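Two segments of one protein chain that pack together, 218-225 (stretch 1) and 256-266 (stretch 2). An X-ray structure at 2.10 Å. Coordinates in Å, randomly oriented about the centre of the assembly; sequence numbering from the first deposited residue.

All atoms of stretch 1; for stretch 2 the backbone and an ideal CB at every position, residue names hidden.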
ATOM      1  N   VAL A 218       1.176  44.365  20.965  1.00 31.66           N
ATOM      2  CA  VAL A 218       2.497  43.747  21.077  1.00 31.58           C
ATOM      3  C   VAL A 218       2.832  43.584  22.563  1.00 31.94           C
ATOM      4  O   VAL A 218       3.348  44.499  23.215  1.00 32.05           O
ATOM      5  CB  VAL A 218       3.586  44.543  20.319  1.00 31.57           C
ATOM      6  CG1 VAL A 218       4.964  43.925  20.532  1.00 32.09           C
ATOM      7  CG2 VAL A 218       3.267  44.593  18.832  1.00 30.96           C
ATOM      8  N   PHE A 219       2.491  42.408  23.083  1.00 31.75           N
ATOM      9  CA  PHE A 219       2.654  42.066  24.489  1.00 32.10           C
ATOM     10  C   PHE A 219       4.115  41.761  24.825  1.00 32.42           C
ATOM     11  O   PHE A 219       4.554  41.940  25.963  1.00 32.00           O
ATOM     12  CB  PHE A 219       1.739  40.887  24.818  1.00 32.62           C
ATOM     13  CG  PHE A 219       1.802  40.428  26.247  1.00 34.50           C
ATOM     14  CD1 PHE A 219       2.267  39.154  26.554  1.00 34.35           C
ATOM     15  CD2 PHE A 219       1.377  41.256  27.285  1.00 35.39           C
ATOM     16  CE1 PHE A 219       2.316  38.714  27.871  1.00 34.70           C
ATOM     17  CE2 PHE A 219       1.426  40.827  28.608  1.00 35.59           C
ATOM     18  CZ  PHE A 219       1.895  39.553  28.901  1.00 35.91           C
ATOM     19  N   PHE A 220       4.859  41.298  23.825  1.00 32.46           N
ATOM     20  CA  PHE A 220       6.303  41.110  23.939  1.00 32.93           C
ATOM     21  C   PHE A 220       6.943  41.208  22.565  1.00 33.42           C
ATOM     22  O   PHE A 220       6.389  40.722  21.578  1.00 33.42           O
ATOM     23  CB  PHE A 220       6.660  39.756  24.581  1.00 32.83           C
ATOM     24  CG  PHE A 220       8.144  39.476  24.591  1.00 33.33           C
ATOM     25  CD1 PHE A 220       8.932  39.873  25.668  1.00 33.86           C
ATOM     26  CD2 PHE A 220       8.760  38.857  23.505  1.00 30.81           C
ATOM     27  CE1 PHE A 220      10.308  39.647  25.669  1.00 33.48           C
ATOM     28  CE2 PHE A 220      10.133  38.630  23.496  1.00 32.93           C
ATOM     29  CZ  PHE A 220      10.908  39.021  24.582  1.00 32.67           C
ATOM     30  N   GLU A 221       8.108  41.843  22.505  1.00 34.10           N
ATOM     31  CA  GLU A 221       8.936  41.822  21.309  1.00 35.82           C
ATOM     32  C   GLU A 221      10.410  41.787  21.691  1.00 35.93           C
ATOM     33  O   GLU A 221      10.845  42.500  22.597  1.00 35.71           O
ATOM     34  CB  GLU A 221       8.637  43.012  20.394  1.00 35.63           C
ATOM     35  CG  GLU A 221       9.411  42.983  19.077  1.00 36.53           C
ATOM     36  CD  GLU A 221       8.863  43.942  18.031  1.00 39.71           C
ATOM     37  OE1 GLU A 221       7.845  44.620  18.296  1.00 44.85           O
ATOM     38  OE2 GLU A 221       9.456  44.015  16.933  1.00 45.57           O
ATOM     39  N   GLY A 222      11.168  40.945  20.999  1.00 36.04           N
ATOM     40  CA  GLY A 222      12.595  40.800  21.248  1.00 36.30           C
ATOM     41  C   GLY A 222      13.281  40.175  20.053  1.00 37.36           C
ATOM     42  O   GLY A 222      12.672  39.396  19.310  1.00 37.14           O
ATOM     43  N   SER A 223      14.549  40.517  19.863  1.00 37.41           N
ATOM     44  CA  SER A 223      15.323  39.973  18.761  1.00 38.54           C
ATOM     45  C   SER A 223      16.742  39.595  19.182  1.00 38.43           C
ATOM     46  O   SER A 223      17.266  40.099  20.178  1.00 38.14           O
ATOM     47  CB  SER A 223      15.352  40.953  17.586  1.00 38.70           C
ATOM     48  OG  SER A 223      16.094  42.112  17.916  1.00 44.99           O
ATOM     49  N   VAL A 224      17.340  38.689  18.414  1.00 37.97           N
ATOM     50  CA  VAL A 224      18.734  38.297  18.578  1.00 37.62           C
ATOM     51  C   VAL A 224      19.272  37.867  17.214  1.00 37.83           C
ATOM     52  O   VAL A 224      18.513  37.397  16.355  1.00 37.87           O
ATOM     53  CB  VAL A 224      18.902  37.170  19.643  1.00 37.92           C
ATOM     54  CG1 VAL A 224      18.395  35.815  19.115  1.00 38.89           C
ATOM     55  CG2 VAL A 224      20.352  37.068  20.107  1.00 37.28           C
ATOM     56  N   ASN A 225      20.570  38.062  17.005  1.00 37.29           N
ATOM     57  CA  ASN A 225      21.224  37.580  15.799  1.00 37.53           C
ATOM     58  C   ASN A 225      21.914  36.252  16.087  1.00 37.62           C
ATOM     59  O   ASN A 225      22.409  36.037  17.195  1.00 37.48           O
ATOM     60  CB  ASN A 225      22.221  38.612  15.266  1.00 37.39           C
ATOM     61  CG  ASN A 225      22.691  38.298  13.857  1.00 38.57           C
ATOM     62  OD1 ASN A 225      23.502  37.394  13.645  1.00 41.62           O
ATOM     63  ND2 ASN A 225      22.189  39.050  12.885  1.00 37.70           N
ATOM     64  N   UNK A 256      17.595  28.810  21.879  1.00 33.33           N
ATOM     65  CA  UNK A 256      17.098  30.190  21.790  1.00 34.12           C
ATOM     66  C   UNK A 256      17.881  31.177  22.658  1.00 34.36           C
ATOM     67  O   UNK A 256      18.471  30.798  23.673  1.00 33.81           O
ATOM     68  CB  UNK A 256      15.622  30.230  22.191  1.00 34.12           C
ATOM     69  N   UNK A 257      17.880  32.441  22.240  1.00 35.12           N
ATOM     70  CA  UNK A 257      18.418  33.533  23.051  1.00 35.91           C
ATOM     71  C   UNK A 257      17.355  34.584  23.390  1.00 36.31           C
ATOM     72  O   UNK A 257      17.656  35.573  24.061  1.00 37.28           O
ATOM     73  CB  UNK A 257      19.586  34.197  22.319  1.00 35.91           C
ATOM     74  N   UNK A 258      16.125  34.377  22.917  1.00 35.29           N
ATOM     75  CA  UNK A 258      15.018  35.283  23.237  1.00 34.43           C
ATOM     76  C   UNK A 258      14.118  34.648  24.292  1.00 34.94           C
ATOM     77  O   UNK A 258      13.407  33.668  24.028  1.00 34.50           O
ATOM     78  CB  UNK A 258      14.212  35.623  21.982  1.00 34.43           C
ATOM     79  N   UNK A 259      14.174  35.208  25.497  1.00 34.64           N
ATOM     80  CA  UNK A 259      13.469  34.658  26.644  1.00 35.21           C
ATOM     81  C   UNK A 259      12.626  35.751  27.314  1.00 36.60           C
ATOM     82  O   UNK A 259      13.160  36.574  28.064  1.00 36.53           O
ATOM     83  CB  UNK A 259      14.458  34.050  27.641  1.00 35.21           C
ATOM     84  N   UNK A 260      11.308  35.774  27.030  1.00 37.25           N
ATOM     85  CA  UNK A 260      10.397  36.688  27.728  1.00 37.36           C
ATOM     86  C   UNK A 260      10.418  36.480  29.243  1.00 38.55           C
ATOM     87  O   UNK A 260      10.868  35.430  29.725  1.00 37.62           O
ATOM     88  CB  UNK A 260       8.971  36.506  27.204  1.00 37.36           C
ATOM     89  N   UNK A 261       9.937  37.480  29.979  1.00 38.68           N
ATOM     90  CA  UNK A 261       9.947  37.446  31.435  1.00 39.37           C
ATOM     91  C   UNK A 261       8.905  36.519  32.025  1.00 40.41           C
ATOM     92  O   UNK A 261       8.101  35.928  31.299  1.00 40.20           O
ATOM     93  CB  UNK A 261       9.735  38.858  31.986  1.00 39.37           C
ATOM     94  N   UNK A 262       8.914  36.412  33.352  1.00 41.14           N
ATOM     95  CA  UNK A 262       8.016  35.517  34.080  1.00 42.48           C
ATOM     96  C   UNK A 262       6.546  35.932  33.998  1.00 42.06           C
ATOM     97  O   UNK A 262       5.652  35.116  34.237  1.00 42.25           O
ATOM     98  CB  UNK A 262       8.442  35.450  35.548  1.00 42.48           C
ATOM     99  N   UNK A 263       6.299  37.197  33.660  1.00 41.66           N
ATOM    100  CA  UNK A 263       4.934  37.706  33.506  1.00 41.53           C
ATOM    101  C   UNK A 263       4.429  37.605  32.058  1.00 39.98           C
ATOM    102  O   UNK A 263       3.288  37.973  31.761  1.00 39.16           O
ATOM    103  CB  UNK A 263       4.870  39.162  33.973  1.00 41.53           C
ATOM    104  N   UNK A 264       5.281  37.088  31.171  1.00 38.82           N
ATOM    105  CA  UNK A 264       4.984  37.038  29.737  1.00 37.31           C
ATOM    106  C   UNK A 264       4.476  35.676  29.256  1.00 36.49           C
ATOM    107  O   UNK A 264       4.565  35.349  28.069  1.00 36.61           O
ATOM    108  CB  UNK A 264       6.239  37.412  28.946  1.00 37.31           C
ATOM    109  N   UNK A 265       3.932  34.892  30.183  1.00 35.52           N
ATOM    110  CA  UNK A 265       3.362  33.590  29.865  1.00 34.70           C
ATOM    111  C   UNK A 265       2.244  33.676  28.843  1.00 34.95           C
ATOM    112  O   UNK A 265       1.373  34.551  28.921  1.00 33.61           O
ATOM    113  CB  UNK A 265       2.841  32.923  31.139  1.00 34.70           C
ATOM    114  N   UNK A 266       2.284  32.766  27.874  1.00 33.93           N
ATOM    115  CA  UNK A 266       1.268  32.665  26.831  1.00 33.48           C
ATOM    116  C   UNK A 266      -0.112  32.383  27.406  1.00 33.29           C
ATOM    117  O   UNK A 266      -0.245  31.670  28.402  1.00 32.98           O
ATOM    118  CB  UNK A 266       1.646  31.570  25.832  1.00 33.48           C
TER

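Stretch 1 is a strand whose CA-to-CB bonds at Phe 220 and Val 224 point toward stretch 2, with Gly 222 leaving a gap between them; the ring of Phe 219 also reaches across. Stretch 2 has no regular helix or strand.

At 256 the CA-to-CB bond runs sideways, and no atom of stretch 1 lies within 5.5 Å of the ideal CB. Stretch 1 therefore sets little constraint. The residue is Thr 256, whose OG1 accepts a hydrogen bond from the backbone N of 258 (3.2 Å).

Position 257 points toward the strand, with its ideal CB already 3.7 Å from Val 224 CG2. Contact is thus made at the first side-chain atom, and a small apolar group is enough. Ala 257 supplies it with its CB.

Position 258 also points toward stretch 1, but from farther back: the ideal CB is 4.9 Å from Gly 222 O, 5.1 Å from Val 224 CG1 and 5.3 Å from Phe 220 CE2. The space beside the glycine, framed by two apolar side chains, suits a medium or large apolar residue such as leucine, isoleucine or methionine. It is Ile 258, with chi1 m and chi2 t. Its CG2 approaches the edge of the Phe 220 ring (3.7 Å to CE2), CG1 packs on Val 224 CG1 (3.8 Å), and CD1 reaches Gly 222 O at 3.6 Å. The glycine matters here, since an ideal CB on Gly 222 would sit only 3.3 Å from Ile 258 CG2.

At 259 the CA-to-CB bond points away, leaving many side chains possible; the residue is Val 259.

At 260 the bond is sideways, yet the ideal CB is 3.7 Å from Phe 220 CD1. Phi of -58° and psi of 162° are compatible with proline, though other compact apolar residues could also lie against the ring. Pro 260 places CG over one face of Phe 220, 3.8 Å from the ring centroid and 8° off its normal, a CH-pi contact.

Positions 261 and 262 meet nothing of stretch 1 with their ideal CB atoms, so many residues would do. Gly 261 opens a type I turn, and Arg 262 extends clear of the strand.

Position 263 has a sideways CB with open space around it, so polar residues are acceptable. The side chain of Asp 263 stays clear of the strand, but its backbone O lies 3.6 Å from Phe 219 CZ, at the ring edge.

At 264, the ideal CB is 4.3 Å from Phe 219 CE1, and Phe 219 O offers an acceptor farther along. A long side chain with an apolar stem and a donor tip would use both, although a plain aliphatic could cover the ring. Lys 264 lays CD over the Phe 219 face, 3.9 Å from the centroid, while NZ makes a weak hydrogen bond to Phe 219 O (3.3 Å).

At 265 and 266 the ideal CB points away, so stretch 1 limits little and many residues would suit; they are Gly 265 and Leu 266.

Stretch 2 (256-266) TAIVPGRDKGL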
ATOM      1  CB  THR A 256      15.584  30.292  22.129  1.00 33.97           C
ATOM      2  OG1 THR A 256      15.083  31.557  21.685  1.00 35.18           O
ATOM      3  CG2 THR A 256      15.332  30.152  23.632  1.00 33.43           C
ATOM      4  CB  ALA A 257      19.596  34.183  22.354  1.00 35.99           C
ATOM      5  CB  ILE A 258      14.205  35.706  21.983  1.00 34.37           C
ATOM      6  CG1 ILE A 258      15.127  36.323  20.930  1.00 32.15           C
ATOM      7  CG2 ILE A 258      13.096  36.699  22.366  1.00 34.45           C
ATOM      8  CD1 ILE A 258      14.558  36.335  19.521  1.00 30.64           C
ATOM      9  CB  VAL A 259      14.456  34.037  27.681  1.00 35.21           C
ATOM     10  CG1 VAL A 259      13.699  33.380  28.824  1.00 34.26           C
ATOM     11  CG2 VAL A 259      15.395  33.025  27.017  1.00 35.18           C
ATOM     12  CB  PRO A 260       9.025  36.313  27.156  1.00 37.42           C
ATOM     13  CG  PRO A 260       9.320  35.719  25.821  1.00 37.11           C
ATOM     14  CD  PRO A 260      10.601  34.968  26.018  1.00 36.71           C
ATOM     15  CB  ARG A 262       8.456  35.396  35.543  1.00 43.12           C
ATOM     16  CG  ARG A 262       7.979  34.118  36.233  1.00 48.91           C
ATOM     17  CD  ARG A 262       8.733  33.867  37.533  1.00 59.29           C
ATOM     18  NE  ARG A 262      10.163  33.654  37.309  1.00 64.36           N
ATOM     19  CZ  ARG A 262      11.069  33.509  38.274  1.00 67.92           C
ATOM     20  NH1 ARG A 262      12.345  33.321  37.958  1.00 68.74           N
ATOM     21  NH2 ARG A 262      10.708  33.552  39.553  1.00 68.65           N
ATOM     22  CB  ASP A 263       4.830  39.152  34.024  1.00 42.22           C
ATOM     23  CG  ASP A 263       5.745  40.122  33.281  1.00 45.70           C
ATOM     24  OD1 ASP A 263       6.726  39.678  32.640  1.00 49.36           O
ATOM     25  OD2 ASP A 263       5.485  41.343  33.349  1.00 50.45           O
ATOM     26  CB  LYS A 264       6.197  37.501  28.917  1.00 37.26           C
ATOM     27  CG  LYS A 264       6.625  38.952  29.171  1.00 38.95           C
ATOM     28  CD  LYS A 264       5.494  39.938  28.878  1.00 40.24           C
ATOM     29  CE  LYS A 264       5.855  41.366  29.256  1.00 42.78           C
ATOM     30  NZ  LYS A 264       6.846  41.958  28.320  1.00 48.24           N
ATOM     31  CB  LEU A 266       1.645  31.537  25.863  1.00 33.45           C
ATOM     32  CG  LEU A 266       2.294  31.798  24.499  1.00 34.70           C
ATOM     33  CD1 LEU A 266       3.079  33.104  24.398  1.00 33.24           C
ATOM     34  CD2 LEU A 266       3.149  30.596  24.082  1.00 32.76           C
TER
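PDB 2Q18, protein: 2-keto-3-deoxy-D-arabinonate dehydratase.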